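Side-chain contacts in PDZ domain protein (Parabacteroides distasonis, PDB 4L8N), which is of unknown function but combines PDZ domains with a DUF4136 domain and can bind magnesium: residues Leu12-Asp17 with Ser38-Ala43; Asn55-Thr60 with Pro68-Pro73; Thr162-Cys167 with Thr190-Asp195; Ala43-Tyr48 with Leu81-Leu86. All blocks are in the same frame, centred on the assembly; numbering follows the deposited sequence.

Contact 1 of 4, residues Leu12-Asp17 with Ser38-Ala43; sequences LGFTYD and SSAEQA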
loop_
_atom_site.group_PDB
_atom_site.type_symbol
_atom_site.label_atom_id
_atom_site.label_comp_id
_atom_site.label_asym_id
_atom_site.label_seq_id
_atom_site.Cartn_x
_atom_site.Cartn_y
_atom_site.Cartn_z
ATOM N N LEU A 12 -8.230 -24.609 -28.312
ATOM C CA LEU A 12 -9.256 -24.897 -27.325
ATOM C C LEU A 12 -9.782 -23.543 -26.909
ATOM O O LEU A 12 -9.031 -22.563 -26.910
ATOM C CB LEU A 12 -8.751 -25.743 -26.170
ATOM C CG LEU A 12 -8.617 -27.219 -26.512
ATOM C CD1 LEU A 12 -7.195 -27.544 -26.932
ATOM C CD2 LEU A 12 -9.098 -28.106 -25.365
ATOM N N GLY A 13 -11.081 -23.458 -26.675
ATOM C CA GLY A 13 -11.720 -22.185 -26.364
ATOM C C GLY A 13 -11.470 -21.578 -25.001
ATOM O O GLY A 13 -12.390 -20.983 -24.425
ATOM N N PHE A 14 -10.230 -21.666 -24.496
ATOM C CA PHE A 14 -9.874 -21.083 -23.196
ATOM C C PHE A 14 -8.384 -20.864 -23.041
ATOM O O PHE A 14 -7.595 -21.586 -23.642
ATOM C CB PHE A 14 -10.378 -21.960 -22.021
ATOM C CG PHE A 14 -9.882 -23.389 -22.009
ATOM C CD1 PHE A 14 -8.631 -23.707 -21.478
ATOM C CD2 PHE A 14 -10.685 -24.424 -22.466
ATOM C CE1 PHE A 14 -8.168 -25.026 -21.476
ATOM C CE2 PHE A 14 -10.232 -25.743 -22.446
ATOM C CZ PHE A 14 -8.970 -26.037 -21.963
ATOM N N THR A 15 -8.009 -19.912 -22.173
ATOM C CA THR A 15 -6.626 -19.634 -21.761
ATOM C C THR A 15 -6.473 -20.184 -20.340
ATOM O O THR A 15 -7.445 -20.194 -19.583
ATOM C CB THR A 15 -6.269 -18.134 -21.865
ATOM O OG1 THR A 15 -7.051 -17.365 -20.955
ATOM C CG2 THR A 15 -6.432 -17.583 -23.272
ATOM N N TYR A 16 -5.283 -20.665 -19.981
ATOM C CA TYR A 16 -5.054 -21.235 -18.654
ATOM C C TYR A 16 -3.639 -20.969 -18.130
ATOM O O TYR A 16 -2.748 -20.561 -18.880
ATOM C CB TYR A 16 -5.310 -22.756 -18.682
ATOM C CG TYR A 16 -4.234 -23.558 -19.394
ATOM C CD1 TYR A 16 -4.305 -23.797 -20.767
ATOM C CD2 TYR A 16 -3.166 -24.112 -18.690
ATOM C CE1 TYR A 16 -3.324 -24.537 -21.425
ATOM C CE2 TYR A 16 -2.164 -24.829 -19.343
ATOM C CZ TYR A 16 -2.257 -25.054 -20.710
ATOM O OH TYR A 16 -1.298 -25.800 -21.358
ATOM N N ASP A 17 -3.439 -21.279 -16.842
ATOM C CA ASP A 17 -2.175 -21.258 -16.119
ATOM C C ASP A 17 -1.922 -22.601 -15.501
ATOM O O ASP A 17 -2.876 -23.315 -15.207
ATOM C CB ASP A 17 -2.267 -20.253 -14.963
ATOM C CG ASP A 17 -1.980 -18.800 -15.252
ATOM O OD1 ASP A 17 -1.373 -18.509 -16.315
ATOM O OD2 ASP A 17 -2.292 -17.959 -14.387
ATOM N N SER A 38 -16.863 -19.947 -28.721
ATOM C CA SER A 38 -16.090 -21.195 -28.820
ATOM C C SER A 38 -16.882 -22.415 -28.335
ATOM O O SER A 38 -17.931 -22.282 -27.705
ATOM C CB SER A 38 -14.787 -21.082 -28.027
ATOM O OG SER A 38 -14.980 -21.021 -26.621
ATOM N N SER A 39 -16.356 -23.609 -28.612
ATOM C CA SER A 39 -16.969 -24.867 -28.214
ATOM C C SER A 39 -16.803 -25.086 -26.719
ATOM O O SER A 39 -17.738 -25.567 -26.085
ATOM C CB SER A 39 -16.392 -26.029 -29.016
ATOM O OG SER A 39 -16.711 -25.904 -30.395
ATOM N N ALA A 40 -15.641 -24.708 -26.147
ATOM C CA ALA A 40 -15.392 -24.793 -24.704
ATOM C C ALA A 40 -16.448 -23.964 -23.929
ATOM O O ALA A 40 -16.990 -24.440 -22.934
ATOM C CB ALA A 40 -13.993 -24.298 -24.390
ATOM N N GLU A 41 -16.799 -22.767 -24.453
ATOM C CA GLU A 41 -17.841 -21.905 -23.891
ATOM C C GLU A 41 -19.185 -22.642 -23.845
ATOM O O GLU A 41 -19.796 -22.759 -22.783
ATOM C CB GLU A 41 -17.981 -20.603 -24.692
ATOM C CG GLU A 41 -18.890 -19.597 -24.003
ATOM C CD GLU A 41 -19.175 -18.326 -24.777
ATOM O OE1 GLU A 41 -19.854 -18.406 -25.824
ATOM O OE2 GLU A 41 -18.769 -17.243 -24.303
ATOM N N GLN A 42 -19.617 -23.154 -24.992
ATOM C CA GLN A 42 -20.865 -23.870 -25.163
ATOM C C GLN A 42 -20.908 -25.146 -24.280
ATOM O O GLN A 42 -21.971 -25.455 -23.731
ATOM C CB GLN A 42 -21.039 -24.192 -26.653
ATOM C CG GLN A 42 -22.350 -24.862 -27.028
ATOM C CD GLN A 42 -22.220 -25.516 -28.377
ATOM O OE1 GLN A 42 -22.412 -24.884 -29.429
ATOM N NE2 GLN A 42 -21.830 -26.790 -28.370
ATOM N N ALA A 43 -19.758 -25.842 -24.099
ATOM C CA ALA A 43 -19.660 -27.077 -23.297
ATOM C C ALA A 43 -19.820 -26.795 -21.793
ATOM O O ALA A 43 -20.122 -27.710 -21.019
ATOM C CB ALA A 43 -18.341 -27.777 -23.561
HETATM O O HOH W 1 -13.338 -25.077 -27.756
#
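Buried backbone-to-helix packing joins G13 and F14, where a loop enters the counterpart of the peptide-groove strand of canonical PDZ domains, to the N-cap S38 and to A40 in the first turn of helix 39-43. L12, G13 and F14 match the end of the GLGF-type loop that holds the peptide carboxylate in those domains, so the contact joins that loop to helix 39-43. The methyl of A40 does most of the touching: its CB lies 3.7 Å from G13 CA and, within the plane of the F14 ring, 3.8 Å from CD2 at the ring edge. S38 OG stands 3.5 Å from G13 CA. A carbon branching from G13 would run into both S38 OG and A40 CB, consistent with a glycine at this position. With OG between its own N and carbonyl carbon (chi1 68°), S38 accepts a weak capping bond from E41 N and is also hydrogen-bonded to I35 O. A water bridges the two segments, accepting from G13 N at 3.0 Å and from A40 N at 2.8 Å. F14 leans on I31 of strand 29-34, G13 shares a backbone hydrogen bond with I35, and A40 rests on V95 of strand 91-101.

Contact 2 of 4, residues Asn55-Thr60 with Pro68-Pro73; sequences NGVPVT and PQLLNP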
loop_
_atom_site.group_PDB
_atom_site.type_symbol
_atom_site.label_atom_id
_atom_site.label_comp_id
_atom_site.label_asym_id
_atom_site.label_seq_id
_atom_site.Cartn_x
_atom_site.Cartn_y
_atom_site.Cartn_z
ATOM N N ASN A 55 -8.757 -36.702 -20.680
ATOM C CA ASN A 55 -9.124 -37.968 -21.338
ATOM C C ASN A 55 -8.980 -39.197 -20.402
ATOM O O ASN A 55 -8.649 -40.294 -20.859
ATOM C CB ASN A 55 -8.308 -38.170 -22.634
ATOM C CG ASN A 55 -8.632 -37.203 -23.743
ATOM O OD1 ASN A 55 -9.799 -36.924 -24.044
ATOM N ND2 ASN A 55 -7.597 -36.717 -24.413
ATOM N N GLY A 56 -9.255 -38.983 -19.114
ATOM C CA GLY A 56 -9.185 -40.010 -18.083
ATOM C C GLY A 56 -7.898 -40.048 -17.287
ATOM O O GLY A 56 -7.871 -40.680 -16.223
ATOM N N VAL A 57 -6.815 -39.399 -17.781
ATOM C CA VAL A 57 -5.535 -39.403 -17.049
ATOM C C VAL A 57 -5.414 -38.157 -16.122
ATOM O O VAL A 57 -5.476 -37.020 -16.608
ATOM C CB VAL A 57 -4.257 -39.601 -17.935
ATOM C CG1 VAL A 57 -4.277 -38.757 -19.204
ATOM C CG2 VAL A 57 -2.966 -39.368 -17.144
ATOM N N PRO A 58 -5.197 -38.369 -14.790
ATOM C CA PRO A 58 -5.008 -37.229 -13.868
ATOM C C PRO A 58 -3.768 -36.405 -14.231
ATOM O O PRO A 58 -2.731 -36.966 -14.603
ATOM C CB PRO A 58 -4.858 -37.903 -12.501
ATOM C CG PRO A 58 -5.458 -39.250 -12.668
ATOM C CD PRO A 58 -5.094 -39.645 -14.059
ATOM N N VAL A 59 -3.893 -35.068 -14.146
ATOM C CA VAL A 59 -2.862 -34.100 -14.546
ATOM C C VAL A 59 -1.623 -34.159 -13.638
ATOM O O VAL A 59 -0.561 -33.656 -14.022
ATOM C CB VAL A 59 -3.422 -32.661 -14.660
ATOM C CG1 VAL A 59 -4.531 -32.589 -15.705
ATOM C CG2 VAL A 59 -3.897 -32.128 -13.309
ATOM N N THR A 60 -1.760 -34.780 -12.455
ATOM C CA THR A 60 -0.670 -34.944 -11.497
ATOM C C THR A 60 0.290 -36.051 -11.991
ATOM O O THR A 60 1.510 -35.898 -11.891
ATOM C CB THR A 60 -1.219 -35.245 -10.075
ATOM O OG1 THR A 60 -1.941 -36.480 -10.067
ATOM C CG2 THR A 60 -2.093 -34.129 -9.524
ATOM N N PRO A 68 0.067 -29.161 -22.618
ATOM C CA PRO A 68 -0.489 -28.546 -23.843
ATOM C C PRO A 68 -0.731 -29.526 -24.997
ATOM O O PRO A 68 -1.713 -29.365 -25.721
ATOM C CB PRO A 68 0.568 -27.507 -24.240
ATOM C CG PRO A 68 1.795 -27.897 -23.513
ATOM C CD PRO A 68 1.326 -28.493 -22.230
ATOM N N GLN A 69 0.148 -30.540 -25.161
ATOM C CA GLN A 69 0.039 -31.566 -26.212
ATOM C C GLN A 69 -1.131 -32.505 -25.928
ATOM O O GLN A 69 -1.827 -32.900 -26.862
ATOM C CB GLN A 69 1.347 -32.382 -26.355
ATOM C CG GLN A 69 2.515 -31.626 -27.005
ATOM C CD GLN A 69 3.175 -30.615 -26.084
ATOM O OE1 GLN A 69 3.406 -30.863 -24.891
ATOM N NE2 GLN A 69 3.484 -29.440 -26.623
ATOM N N LEU A 70 -1.333 -32.861 -24.639
ATOM C CA LEU A 70 -2.397 -33.742 -24.171
ATOM C C LEU A 70 -3.761 -33.075 -24.292
ATOM O O LEU A 70 -4.768 -33.762 -24.470
ATOM C CB LEU A 70 -2.130 -34.149 -22.719
ATOM C CG LEU A 70 -2.324 -35.624 -22.399
ATOM C CD1 LEU A 70 -1.235 -36.476 -23.023
ATOM C CD2 LEU A 70 -2.353 -35.848 -20.907
ATOM N N LEU A 71 -3.783 -31.735 -24.215
ATOM C CA LEU A 71 -4.989 -30.921 -24.342
ATOM C C LEU A 71 -5.359 -30.710 -25.804
ATOM O O LEU A 71 -6.535 -30.485 -26.096
ATOM C CB LEU A 71 -4.830 -29.567 -23.636
ATOM C CG LEU A 71 -5.173 -29.558 -22.157
ATOM C CD1 LEU A 71 -4.759 -28.256 -21.527
ATOM C CD2 LEU A 71 -6.660 -29.843 -21.922
ATOM N N ASN A 72 -4.369 -30.792 -26.723
ATOM C CA ASN A 72 -4.597 -30.673 -28.165
ATOM C C ASN A 72 -4.063 -31.942 -28.870
ATOM O O ASN A 72 -3.009 -31.877 -29.517
ATOM C CB ASN A 72 -3.968 -29.396 -28.726
ATOM C CG ASN A 72 -4.481 -29.052 -30.105
ATOM O OD1 ASN A 72 -5.507 -28.375 -30.268
ATOM N ND2 ASN A 72 -3.786 -29.523 -31.126
ATOM N N PRO A 73 -4.745 -33.115 -28.739
ATOM C CA PRO A 73 -4.223 -34.339 -29.382
ATOM C C PRO A 73 -4.288 -34.280 -30.904
ATOM O O PRO A 73 -5.055 -33.493 -31.473
ATOM C CB PRO A 73 -5.124 -35.455 -28.832
ATOM C CG PRO A 73 -5.863 -34.859 -27.678
ATOM C CD PRO A 73 -6.000 -33.403 -28.014
#
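N55 and V57 face L70 and P73 where a β-hairpin of the PDZ fold approaches the end of helix 67-71, the element that lines the peptide groove in canonical PDZ domains. The hairpin joins strands 50-54 and 57-58, and its N55-G56 pair has the positive phi values of a type I' turn. The side chain of N55 leaves the backbone with CB directed at the helical segment. CG lies anti to the carbonyl carbon (chi1 -68°), which carries the amide away from the hairpin and toward the end of the helix. There the two branches part. OD1 accepts a hydrogen bond from L80 N on the neighbouring strand 78-84, fixing the rotation of the amide. ND2 extends to the other segment and ends 4.1 Å from L70 O, too far for a hydrogen bond, and equally 4.1 Å from P73 CG, where the amide crosses the proline ring obliquely. N55 and P73 both touch V79, so strand 78-84 is a common neighbour of the pair. The other half of the contact is apolar. V57 and L70 meet at about a right angle, each by a single methyl, and V57 also touches V62 in the intervening loop. The two halves together are modest, with no hydrogen bond from hairpin to helix. The tightest approach is that of V57 CG1 to L70 CD2, at 3.9 Å.

Contact 3 of 4, residues Thr162-Cys167 with Thr190-Asp195; sequences TVINEC and TFYFFD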
loop_
_atom_site.group_PDB
_atom_site.type_symbol
_atom_site.label_atom_id
_atom_site.label_comp_id
_atom_site.label_asym_id
_atom_site.label_seq_id
_atom_site.Cartn_x
_atom_site.Cartn_y
_atom_site.Cartn_z
ATOM N N THR A 162 -26.049 -3.440 3.534
ATOM C CA THR A 162 -26.980 -4.260 2.770
ATOM C C THR A 162 -26.583 -4.229 1.294
ATOM O O THR A 162 -26.641 -5.275 0.645
ATOM C CB THR A 162 -28.417 -3.806 3.018
ATOM O OG1 THR A 162 -28.690 -4.022 4.398
ATOM C CG2 THR A 162 -29.438 -4.572 2.182
ATOM N N VAL A 163 -26.146 -3.057 0.782
ATOM C CA VAL A 163 -25.719 -2.889 -0.619
ATOM C C VAL A 163 -24.468 -3.724 -0.857
ATOM O O VAL A 163 -24.456 -4.539 -1.782
ATOM C CB VAL A 163 -25.515 -1.399 -1.011
ATOM C CG1 VAL A 163 -24.894 -1.263 -2.407
ATOM C CG2 VAL A 163 -26.833 -0.636 -0.933
ATOM N N ILE A 164 -23.445 -3.546 0.001
ATOM C CA ILE A 164 -22.177 -4.279 -0.026
ATOM C C ILE A 164 -22.440 -5.806 -0.061
ATOM O O ILE A 164 -22.019 -6.471 -1.000
ATOM C CB ILE A 164 -21.266 -3.882 1.186
ATOM C CG1 ILE A 164 -20.879 -2.384 1.159
ATOM C CG2 ILE A 164 -20.010 -4.765 1.236
ATOM C CD1 ILE A 164 -20.159 -1.872 2.456
ATOM N N ASN A 165 -23.169 -6.336 0.924
ATOM C CA ASN A 165 -23.470 -7.765 1.042
ATOM C C ASN A 165 -24.269 -8.318 -0.160
ATOM O O ASN A 165 -24.052 -9.461 -0.553
ATOM C CB ASN A 165 -24.191 -8.046 2.356
ATOM C CG ASN A 165 -23.355 -7.827 3.600
ATOM O OD1 ASN A 165 -22.122 -7.692 3.565
ATOM N ND2 ASN A 165 -24.003 -7.879 4.747
ATOM N N GLU A 166 -25.147 -7.513 -0.758
ATOM C CA GLU A 166 -25.904 -7.906 -1.948
ATOM C C GLU A 166 -24.954 -8.084 -3.145
ATOM O O GLU A 166 -25.157 -9.008 -3.930
ATOM C CB GLU A 166 -26.989 -6.875 -2.274
ATOM C CG GLU A 166 -28.336 -7.182 -1.646
ATOM C CD GLU A 166 -29.417 -6.130 -1.845
ATOM O OE1 GLU A 166 -29.485 -5.526 -2.942
ATOM O OE2 GLU A 166 -30.215 -5.929 -0.900
ATOM N N CYS A 167 -23.907 -7.218 -3.261
ATOM C CA CYS A 167 -22.887 -7.293 -4.314
ATOM C C CYS A 167 -22.048 -8.555 -4.142
ATOM O O CYS A 167 -21.824 -9.279 -5.124
ATOM C CB CYS A 167 -21.998 -6.048 -4.320
ATOM S SG CYS A 167 -22.856 -4.510 -4.738
ATOM N N THR A 190 -17.209 -7.370 6.186
ATOM C CA THR A 190 -16.692 -6.222 5.446
ATOM C C THR A 190 -16.319 -5.126 6.389
ATOM O O THR A 190 -16.937 -4.931 7.441
ATOM C CB THR A 190 -17.620 -5.710 4.346
ATOM O OG1 THR A 190 -18.931 -5.478 4.856
ATOM C CG2 THR A 190 -17.666 -6.639 3.180
ATOM N N PHE A 191 -15.259 -4.448 6.014
ATOM C CA PHE A 191 -14.769 -3.279 6.696
ATOM C C PHE A 191 -14.615 -2.162 5.643
ATOM O O PHE A 191 -14.376 -2.420 4.462
ATOM C CB PHE A 191 -13.486 -3.575 7.487
ATOM C CG PHE A 191 -12.352 -4.199 6.710
ATOM C CD1 PHE A 191 -12.395 -5.542 6.338
ATOM C CD2 PHE A 191 -11.217 -3.465 6.400
ATOM C CE1 PHE A 191 -11.322 -6.129 5.663
ATOM C CE2 PHE A 191 -10.145 -4.056 5.745
ATOM C CZ PHE A 191 -10.200 -5.385 5.385
ATOM N N TYR A 192 -14.841 -0.930 6.073
ATOM C CA TYR A 192 -14.804 0.251 5.208
ATOM C C TYR A 192 -14.506 1.487 6.033
ATOM O O TYR A 192 -14.774 1.520 7.234
ATOM C CB TYR A 192 -16.137 0.424 4.438
ATOM C CG TYR A 192 -17.357 0.266 5.319
ATOM C CD1 TYR A 192 -17.847 1.334 6.064
ATOM C CD2 TYR A 192 -17.984 -0.970 5.459
ATOM C CE1 TYR A 192 -18.929 1.178 6.929
ATOM C CE2 TYR A 192 -19.095 -1.128 6.288
ATOM C CZ TYR A 192 -19.561 -0.050 7.025
ATOM O OH TYR A 192 -20.637 -0.191 7.865
ATOM N N PHE A 193 -13.968 2.498 5.374
ATOM C CA PHE A 193 -13.624 3.785 5.954
ATOM C C PHE A 193 -13.601 4.835 4.860
ATOM O O PHE A 193 -13.121 4.572 3.755
ATOM C CB PHE A 193 -12.249 3.708 6.666
ATOM C CG PHE A 193 -11.738 5.000 7.264
ATOM C CD1 PHE A 193 -12.054 5.355 8.578
ATOM C CD2 PHE A 193 -10.916 5.856 6.527
ATOM C CE1 PHE A 193 -11.568 6.551 9.143
ATOM C CE2 PHE A 193 -10.444 7.062 7.090
ATOM C CZ PHE A 193 -10.758 7.387 8.398
ATOM N N PHE A 194 -14.102 6.031 5.189
ATOM C CA PHE A 194 -14.061 7.211 4.338
ATOM C C PHE A 194 -13.996 8.465 5.202
ATOM O O PHE A 194 -14.921 8.752 5.973
ATOM C CB PHE A 194 -15.215 7.296 3.326
ATOM C CG PHE A 194 -14.996 8.415 2.330
ATOM C CD1 PHE A 194 -14.156 8.240 1.238
ATOM C CD2 PHE A 194 -15.581 9.665 2.522
ATOM C CE1 PHE A 194 -13.917 9.289 0.345
ATOM C CE2 PHE A 194 -15.350 10.705 1.621
ATOM C CZ PHE A 194 -14.527 10.506 0.536
ATOM N N ASP A 195 -12.886 9.204 5.061
ATOM C CA ASP A 195 -12.635 10.451 5.766
ATOM C C ASP A 195 -11.527 11.246 5.070
ATOM O O ASP A 195 -10.904 10.751 4.118
ATOM C CB ASP A 195 -12.276 10.183 7.240
ATOM C CG ASP A 195 -12.419 11.392 8.148
ATOM O OD1 ASP A 195 -13.486 12.060 8.093
ATOM O OD2 ASP A 195 -11.458 11.686 8.899
HETATM O O HOH W 2 -20.404 -8.094 5.646
#
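Helix segment T162-C167 and strand segment T190-D195 run at 131° to each other, with their axes 10.3 Å apart at closest approach; I164 and T190 have the nearest CA atoms, 8.0 Å apart. The contact is helix-on-sheet packing in the DUF4136 domain, where helix 158-175 forms the crossover between the parallel strands 147-150 and 178-179 and lies against strand 186-196. I164 carries it, using both of its branches. The side chains of I164 and T190 slide past each other in opposite directions, bringing the methyl I164 CG2 to 3.6 Å from T190 CG2. CG1 lies anti to the carbonyl carbon (chi1 -62°), and the extended chain beyond it delivers CD1 obliquely to the Y192 ring, 3.8 Å from CD2. The same isoleucine also touches F244 on strand 240-250. An alanine here would lose both methyl contacts and is likely to leave T190 and the side of the Y192 ring without their apolar partner. Y192 is anchored at its far end, where OH is hydrogen-bonded to E161 OE2, just before the segment on the same helix, and the ring also touches L274 of helix 274-285. Beside the apolar patch, N165 and T190 are joined through a water that donates to N165 OD1 at 2.7 Å and is hydrogen-bonded to T190 OG1 at 3.1 Å. Helix and sheet are thus held by an apolar centre with solvent-mediated and tyrosine-carboxylate links at its margin, so N165 OD1, T190 OG1 and Y192 OH find partners without a direct hydrogen bond between the two segments.

Contact 4 of 4, residues Ala43-Tyr48 with Leu81-Leu86; sequences AGIKKY and LTISNL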
loop_
_atom_site.group_PDB
_atom_site.type_symbol
_atom_site.label_atom_id
_atom_site.label_comp_id
_atom_site.label_asym_id
_atom_site.label_seq_id
_atom_site.Cartn_x
_atom_site.Cartn_y
_atom_site.Cartn_z
ATOM N N ALA A 43 -19.758 -25.842 -24.099
ATOM C CA ALA A 43 -19.660 -27.077 -23.297
ATOM C C ALA A 43 -19.820 -26.795 -21.793
ATOM O O ALA A 43 -20.122 -27.710 -21.019
ATOM C CB ALA A 43 -18.341 -27.777 -23.561
ATOM N N GLY A 44 -19.654 -25.533 -21.397
ATOM C CA GLY A 44 -19.868 -25.147 -20.018
ATOM C C GLY A 44 -18.630 -24.948 -19.195
ATOM O O GLY A 44 -18.735 -24.910 -17.964
ATOM N N ILE A 45 -17.460 -24.798 -19.857
ATOM C CA ILE A 45 -16.198 -24.481 -19.179
ATOM C C ILE A 45 -16.310 -23.032 -18.709
ATOM O O ILE A 45 -16.681 -22.164 -19.497
ATOM C CB ILE A 45 -14.929 -24.723 -20.055
ATOM C CG1 ILE A 45 -14.856 -26.175 -20.576
ATOM C CG2 ILE A 45 -13.628 -24.333 -19.297
ATOM C CD1 ILE A 45 -14.443 -27.262 -19.571
ATOM N N LYS A 46 -16.035 -22.789 -17.429
ATOM C CA LYS A 46 -16.116 -21.468 -16.788
ATOM C C LYS A 46 -14.758 -21.055 -16.224
ATOM O O LYS A 46 -13.919 -21.903 -15.947
ATOM C CB LYS A 46 -17.165 -21.486 -15.643
ATOM C CG LYS A 46 -18.558 -22.003 -16.045
ATOM C CD LYS A 46 -19.442 -20.940 -16.722
ATOM C CE LYS A 46 -20.751 -21.493 -17.252
ATOM N NZ LYS A 46 -21.692 -21.893 -16.162
ATOM N N LYS A 47 -14.541 -19.746 -16.070
ATOM C CA LYS A 47 -13.342 -19.180 -15.465
ATOM C C LYS A 47 -13.078 -19.803 -14.099
ATOM O O LYS A 47 -14.027 -20.031 -13.322
ATOM C CB LYS A 47 -13.533 -17.666 -15.257
ATOM C CG LYS A 47 -13.050 -16.754 -16.365
ATOM C CD LYS A 47 -13.400 -15.293 -15.964
ATOM C CE LYS A 47 -12.419 -14.263 -16.444
ATOM N NZ LYS A 47 -12.639 -13.918 -17.877
ATOM N N TYR A 48 -11.790 -20.066 -13.812
ATOM C CA TYR A 48 -11.227 -20.563 -12.544
ATOM C C TYR A 48 -11.535 -22.046 -12.332
ATOM O O TYR A 48 -11.188 -22.593 -11.288
ATOM C CB TYR A 48 -11.592 -19.654 -11.323
ATOM C CG TYR A 48 -11.380 -18.181 -11.655
ATOM C CD1 TYR A 48 -10.170 -17.732 -12.190
ATOM C CD2 TYR A 48 -12.430 -17.270 -11.570
ATOM C CE1 TYR A 48 -10.010 -16.415 -12.619
ATOM C CE2 TYR A 48 -12.273 -15.945 -11.970
ATOM C CZ TYR A 48 -11.058 -15.517 -12.488
ATOM O OH TYR A 48 -10.896 -14.204 -12.875
ATOM N N LEU A 81 -12.769 -33.761 -20.388
ATOM C CA LEU A 81 -12.142 -33.133 -19.238
ATOM C C LEU A 81 -12.856 -33.461 -17.943
ATOM O O LEU A 81 -14.084 -33.510 -17.891
ATOM C CB LEU A 81 -12.146 -31.614 -19.467
ATOM C CG LEU A 81 -10.827 -30.916 -19.831
ATOM C CD1 LEU A 81 -10.051 -31.640 -20.920
ATOM C CD2 LEU A 81 -11.085 -29.480 -20.246
ATOM N N THR A 82 -12.077 -33.701 -16.905
ATOM C CA THR A 82 -12.575 -33.893 -15.555
ATOM C C THR A 82 -12.303 -32.575 -14.876
ATOM O O THR A 82 -11.139 -32.205 -14.715
ATOM C CB THR A 82 -11.932 -35.103 -14.883
ATOM O OG1 THR A 82 -12.232 -36.273 -15.657
ATOM C CG2 THR A 82 -12.388 -35.278 -13.435
ATOM N N ILE A 83 -13.369 -31.828 -14.566
ATOM C CA ILE A 83 -13.265 -30.508 -13.979
ATOM C C ILE A 83 -13.686 -30.492 -12.514
ATOM O O ILE A 83 -14.556 -31.253 -12.106
ATOM C CB ILE A 83 -14.121 -29.490 -14.807
ATOM C CG1 ILE A 83 -13.637 -29.313 -16.282
ATOM C CG2 ILE A 83 -14.272 -28.140 -14.098
ATOM C CD1 ILE A 83 -12.169 -28.784 -16.531
ATOM N N SER A 84 -13.084 -29.577 -11.744
ATOM C CA SER A 84 -13.492 -29.234 -10.398
ATOM C C SER A 84 -13.540 -27.693 -10.274
ATOM O O SER A 84 -12.752 -26.964 -10.897
ATOM C CB SER A 84 -12.607 -29.878 -9.333
ATOM O OG SER A 84 -11.408 -29.176 -9.059
ATOM N N ASN A 85 -14.513 -27.218 -9.499
ATOM C CA ASN A 85 -14.729 -25.814 -9.166
ATOM C C ASN A 85 -15.499 -25.726 -7.832
ATOM O O ASN A 85 -15.600 -26.723 -7.105
ATOM C CB ASN A 85 -15.462 -25.095 -10.297
ATOM C CG ASN A 85 -16.744 -25.740 -10.708
ATOM O OD1 ASN A 85 -17.490 -26.267 -9.892
ATOM N ND2 ASN A 85 -17.002 -25.759 -11.994
ATOM N N LEU A 86 -16.047 -24.552 -7.521
ATOM C CA LEU A 86 -16.786 -24.302 -6.283
ATOM C C LEU A 86 -18.233 -24.849 -6.338
ATOM O O LEU A 86 -18.846 -25.027 -5.286
ATOM C CB LEU A 86 -16.759 -22.799 -5.950
ATOM C CG LEU A 86 -15.354 -22.171 -5.731
ATOM C CD1 LEU A 86 -15.463 -20.656 -5.508
ATOM C CD2 LEU A 86 -14.634 -22.813 -4.558
#
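L81 meets I45 at the start of the strand segment, in the core of the PDZ domain: the CD2 methyl of the leucine lies 4.1 Å from I45 CD1, the two side chains crossing at about a right angle. I45 follows G44, whose positive phi closes helix 39-43 in a Schellman motif. T82 turns to the other side of the strand, its OG1 hydrogen-bonded to Q92 OE1. I83 returns to the core and presents its longer branch, with CG1 4.0 Å and CD1 4.1 Å from the same methyl of I45. That methyl reaches both residues because I45 CG1 lies anti to the carbonyl carbon (chi1 -56°) and the chain bends again at CG1 (chi2 -75°). S84 points away from the 43-48 loop, and its OG is hydrogen-bonded to E52 OE2. At N85 the strand has ended, and polar links take over: ND2 is hydrogen-bonded to D49 OD1, while the other carboxylate oxygen, D49 OD2, accepts from K46 N, so one aspartate ties both segments. L86 then packs on W24, whose NE1 is hydrogen-bonded to Y48 O. I45 also rests on V93, V95 and I31. The direct meeting of the two segments is therefore purely aliphatic, made by van der Waals packing of I45 among residues of strands 29-34, 78-84 and 91-101, while D49 and W24 supply hydrogen bonds farther along both segments.

In the fold
Contacts 1, 2 and 4 belong to one PDZ domain and reach the same antiparallel sheet. Contacts 1 and 4 are the closest, with centres about 10 Å apart; they share A43, and A40 O probably accepts a hydrogen bond from I45 N (3.1 Å). Contact 2 lies about 15 Å from each, centre to centre, and is nested inside the loop closed by contact 4; L71 CD2 and L81 CD1 pack at 4.0 Å. Y16 rests on P68 and L71, joining the strand and helix that flank the peptide groove in canonical PDZ domains. Contact 3, in the DUF4136 region, stands apart, its centre about 34 Å from contact 1. All four contacts lie away from the magnesium-binding residues E239 and D270.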